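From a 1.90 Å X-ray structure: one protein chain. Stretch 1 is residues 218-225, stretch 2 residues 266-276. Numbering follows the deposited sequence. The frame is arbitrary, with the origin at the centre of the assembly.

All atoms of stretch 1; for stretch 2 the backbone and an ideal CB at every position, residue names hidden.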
# COMPACT_ATOMS: atom_id res chain seq x y z
N GLU A 218 -8.55 17.32 -1.61
CA GLU A 218 -8.59 17.08 -3.05
C GLU A 218 -9.98 16.69 -3.53
O GLU A 218 -10.50 17.23 -4.51
CB GLU A 218 -7.62 15.95 -3.46
CG GLU A 218 -6.20 16.15 -3.00
CD GLU A 218 -5.24 15.05 -3.45
OE1 GLU A 218 -5.69 13.93 -3.80
OE2 GLU A 218 -4.04 15.32 -3.45
N ALA A 219 -10.55 15.69 -2.88
CA ALA A 219 -11.84 15.16 -3.30
C ALA A 219 -12.90 16.23 -3.20
O ALA A 219 -13.70 16.41 -4.10
CB ALA A 219 -12.24 13.96 -2.43
N CYS A 220 -12.87 16.94 -2.07
CA CYS A 220 -13.83 18.02 -1.81
C CYS A 220 -13.84 19.06 -2.94
O CYS A 220 -14.90 19.41 -3.47
CB CYS A 220 -13.56 18.63 -0.44
SG CYS A 220 -14.68 19.99 0.08
N ARG A 221 -12.65 19.53 -3.34
CA ARG A 221 -12.55 20.45 -4.48
C ARG A 221 -13.01 19.87 -5.82
O ARG A 221 -13.71 20.55 -6.59
CB ARG A 221 -11.14 21.03 -4.60
CG ARG A 221 -10.97 21.98 -5.79
CD ARG A 221 -11.99 23.17 -5.75
NE ARG A 221 -11.90 23.98 -6.97
CZ ARG A 221 -12.54 23.69 -8.11
NH1 ARG A 221 -13.34 22.63 -8.17
NH2 ARG A 221 -12.38 24.46 -9.18
N ILE A 222 -12.62 18.64 -6.12
CA ILE A 222 -13.00 18.01 -7.38
C ILE A 222 -14.53 17.92 -7.50
O ILE A 222 -15.12 18.15 -8.57
CB ILE A 222 -12.40 16.56 -7.49
CG1 ILE A 222 -10.87 16.61 -7.69
CG2 ILE A 222 -13.02 15.79 -8.61
CD1 ILE A 222 -10.14 15.31 -7.20
N LEU A 223 -15.17 17.59 -6.38
CA LEU A 223 -16.64 17.43 -6.36
C LEU A 223 -17.39 18.76 -6.22
O LEU A 223 -18.63 18.81 -6.39
CB LEU A 223 -17.06 16.51 -5.21
CG LEU A 223 -16.57 15.07 -5.32
CD1 LEU A 223 -16.73 14.37 -3.97
CD2 LEU A 223 -17.23 14.27 -6.46
N LYS A 224 -16.65 19.81 -5.84
CA LYS A 224 -17.23 21.13 -5.58
C LYS A 224 -18.33 21.05 -4.52
O LYS A 224 -19.46 21.51 -4.73
CB LYS A 224 -17.80 21.69 -6.89
CG LYS A 224 -16.73 22.01 -7.92
CD LYS A 224 -17.34 22.16 -9.30
CE LYS A 224 -16.33 22.74 -10.27
NZ LYS A 224 -16.90 22.81 -11.65
N LEU A 225 -18.01 20.46 -3.38
CA LEU A 225 -18.98 20.27 -2.32
C LEU A 225 -19.40 21.59 -1.70
O LEU A 225 -18.55 22.41 -1.33
CB LEU A 225 -18.39 19.38 -1.23
CG LEU A 225 -18.09 17.96 -1.69
CD1 LEU A 225 -17.73 17.12 -0.50
CD2 LEU A 225 -19.28 17.39 -2.44
N UNK A 266 -11.43 6.29 -9.29
CA UNK A 266 -11.25 6.49 -10.74
C UNK A 266 -12.17 7.57 -11.27
O UNK A 266 -11.86 8.29 -12.24
CB UNK A 266 -11.50 5.19 -11.50
N UNK A 267 -13.32 7.70 -10.62
CA UNK A 267 -14.24 8.78 -11.00
C UNK A 267 -13.73 10.18 -10.61
O UNK A 267 -13.82 11.14 -11.40
CB UNK A 267 -15.60 8.54 -10.35
N UNK A 268 -13.23 10.31 -9.38
CA UNK A 268 -12.59 11.52 -8.93
C UNK A 268 -11.39 11.87 -9.84
O UNK A 268 -11.19 13.04 -10.19
CB UNK A 268 -12.14 11.36 -7.47
N UNK A 269 -10.62 10.86 -10.25
CA UNK A 269 -9.45 11.13 -11.11
C UNK A 269 -9.89 11.72 -12.45
O UNK A 269 -9.31 12.70 -12.91
CB UNK A 269 -8.64 9.85 -11.34
N UNK A 270 -10.92 11.13 -13.06
CA UNK A 270 -11.45 11.62 -14.33
C UNK A 270 -11.96 13.03 -14.19
O UNK A 270 -11.74 13.87 -15.06
CB UNK A 270 -12.57 10.71 -14.84
N UNK A 271 -12.60 13.30 -13.06
CA UNK A 271 -13.10 14.65 -12.80
C UNK A 271 -12.02 15.70 -12.51
O UNK A 271 -12.15 16.86 -12.92
CB UNK A 271 -14.07 14.60 -11.62
N UNK A 272 -10.96 15.30 -11.79
CA UNK A 272 -9.84 16.20 -11.53
C UNK A 272 -9.22 16.61 -12.85
O UNK A 272 -8.90 17.79 -13.08
CB UNK A 272 -8.80 15.54 -10.62
N UNK A 273 -9.06 15.62 -13.72
CA UNK A 273 -8.44 15.83 -15.02
C UNK A 273 -9.26 16.81 -15.88
O UNK A 273 -8.70 17.73 -16.50
CB UNK A 273 -8.28 14.49 -15.75
N UNK A 274 -10.57 16.63 -15.91
CA UNK A 274 -11.45 17.49 -16.70
C UNK A 274 -11.41 18.94 -16.22
O UNK A 274 -11.73 19.85 -16.98
CB UNK A 274 -12.89 16.96 -16.64
N UNK A 275 -11.05 19.15 -14.96
CA UNK A 275 -11.03 20.49 -14.41
C UNK A 275 -9.61 21.06 -14.28
O UNK A 275 -9.44 22.17 -13.73
CB UNK A 275 -11.72 20.49 -13.04
N UNK A 276 -8.61 20.31 -14.74
CA UNK A 276 -7.21 20.72 -14.59
C UNK A 276 -6.82 20.82 -13.13
O UNK A 276 -6.01 21.67 -12.72
CB UNK A 276 -6.96 22.06 -15.29

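Stretch 2 is helical from 266 to 274, and its axis crosses that of helix 218-223 at 61°, with a closest approach of 9.4 Å. The CA atoms come nearest at Ile222 and position 272, 5.5 Å apart.

Position 266 has helical backbone angles, and its ideal CB has nothing of stretch 1 within 5.5 Å. Stretch 1 sets no demand here, and many residues would suit. It is Gly266.

At 267 CA-to-CB points sideways, and the ideal CB is also out of range. A short side chain would miss stretch 1, but a long or aromatic one could reach the end of Leu223. The residue is Tyr267, with chi1 in t. Its ring meets Leu223 at the edge, CE2 lying 3.9 Å from Leu223 CD2.

Position 268 also points sideways, but its ideal CB is 4.4 Å from Ile222 CD1. Around it stretch 1 offers the methyls of Ala219, Ile222 and Leu223, and no charge. A branched aliphatic chain or methionine would fit. Leu268 is deposited, in an m, t rotamer. Its CD1 lies 4.2 Å from Ala219 CB. Its CD2 packs 3.7 Å from Leu223 CG and 3.9 Å from Ile222 CG2. One side chain thus touches three residues of stretch 1.

Positions 269 and 270 point away, so stretch 1 decides little at either. They are Leu269 and Lys270, and neither makes contact.

Position 271 points toward stretch 1, and its ideal CB is a tight 3.4 Å from Ile222 CG2. There is little room at the CB itself, so a chain that turns aside is favoured; alanine or a flexible chain could serve. It is Glu271. Its CB is 3.5 Å from Ile222 CG2, while its carboxylate lies farther off, Glu271 OE1 being 5.3 Å from Ile222 CG2, and OE2 is hydrogen-bonded elsewhere in the structure.

At 272, beside Ile222, the ideal CB is already 3.7 Å from Ile222 CD1. A small apolar residue suits the close backbones. Ala272 fills the place, its CB at that same 3.7 Å from Ile222 CD1.

Positions 273 and 274 are out of reach of stretch 1, which leaves the choice open. They are Ser273 and Leu274.

Position 275 points toward stretch 1, yet its ideal CB has no neighbour within 5.5 Å. A long side chain is needed to cross the gap. Ahead lie the carbonyl of Ile222, an acceptor, and the guanidinium of Arg221, a donor. An amide could answer both; an acid could answer only the guanidinium. Gln275 does both. Its NE2 donates to Ile222 O at 2.9 Å, with a nearly straight angle of 166°. Its OE1 accepts from Arg221 NH1 at 3.2 Å, and a water bridges OE1 to Arg221 NH2. Lys224 CE also approaches OE1, at 3.1 Å.

Position 276 has positive phi and ends the helix in a Schellman motif. That backbone favours glycine, though asparagine is also tolerated. It is Gly276, clear of stretch 1.

Stretch 2 266-276: GYLLKEASLQG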
# COMPACT_ATOMS: atom_id res chain seq x y z
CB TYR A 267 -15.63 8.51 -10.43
CG TYR A 267 -16.51 9.72 -10.42
CD1 TYR A 267 -17.35 10.00 -11.48
CD2 TYR A 267 -16.54 10.56 -9.33
CE1 TYR A 267 -18.18 11.11 -11.47
CE2 TYR A 267 -17.36 11.66 -9.30
CZ TYR A 267 -18.18 11.94 -10.38
OH TYR A 267 -19.01 13.05 -10.38
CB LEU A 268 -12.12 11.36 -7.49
CG LEU A 268 -13.28 11.37 -6.48
CD1 LEU A 268 -12.84 10.86 -5.13
CD2 LEU A 268 -13.85 12.78 -6.31
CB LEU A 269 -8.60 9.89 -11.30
CG LEU A 269 -8.00 9.36 -9.97
CD1 LEU A 269 -7.12 8.14 -10.25
CD2 LEU A 269 -7.20 10.41 -9.22
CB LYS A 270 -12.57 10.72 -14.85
CG LYS A 270 -12.03 9.40 -15.38
CD LYS A 270 -13.11 8.36 -15.50
CE LYS A 270 -12.71 7.33 -16.53
NZ LYS A 270 -13.87 6.46 -16.88
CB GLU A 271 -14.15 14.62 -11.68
CG GLU A 271 -15.44 13.98 -12.11
CD GLU A 271 -16.19 14.87 -13.09
OE1 GLU A 271 -16.26 16.08 -12.81
OE2 GLU A 271 -16.66 14.35 -14.11
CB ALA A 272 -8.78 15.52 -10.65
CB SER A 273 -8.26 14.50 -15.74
OG SER A 273 -7.94 14.70 -17.10
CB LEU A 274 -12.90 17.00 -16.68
CG LEU A 274 -13.34 15.69 -17.34
CD1 LEU A 274 -14.80 15.40 -17.01
CD2 LEU A 274 -13.11 15.67 -18.86
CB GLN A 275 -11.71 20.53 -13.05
CG GLN A 275 -13.20 20.14 -13.05
CD GLN A 275 -13.74 20.10 -11.63
OE1 GLN A 275 -13.73 21.10 -10.90
NE2 GLN A 275 -14.19 18.92 -11.22
O HOH W 1 -12.96 23.69 -11.50
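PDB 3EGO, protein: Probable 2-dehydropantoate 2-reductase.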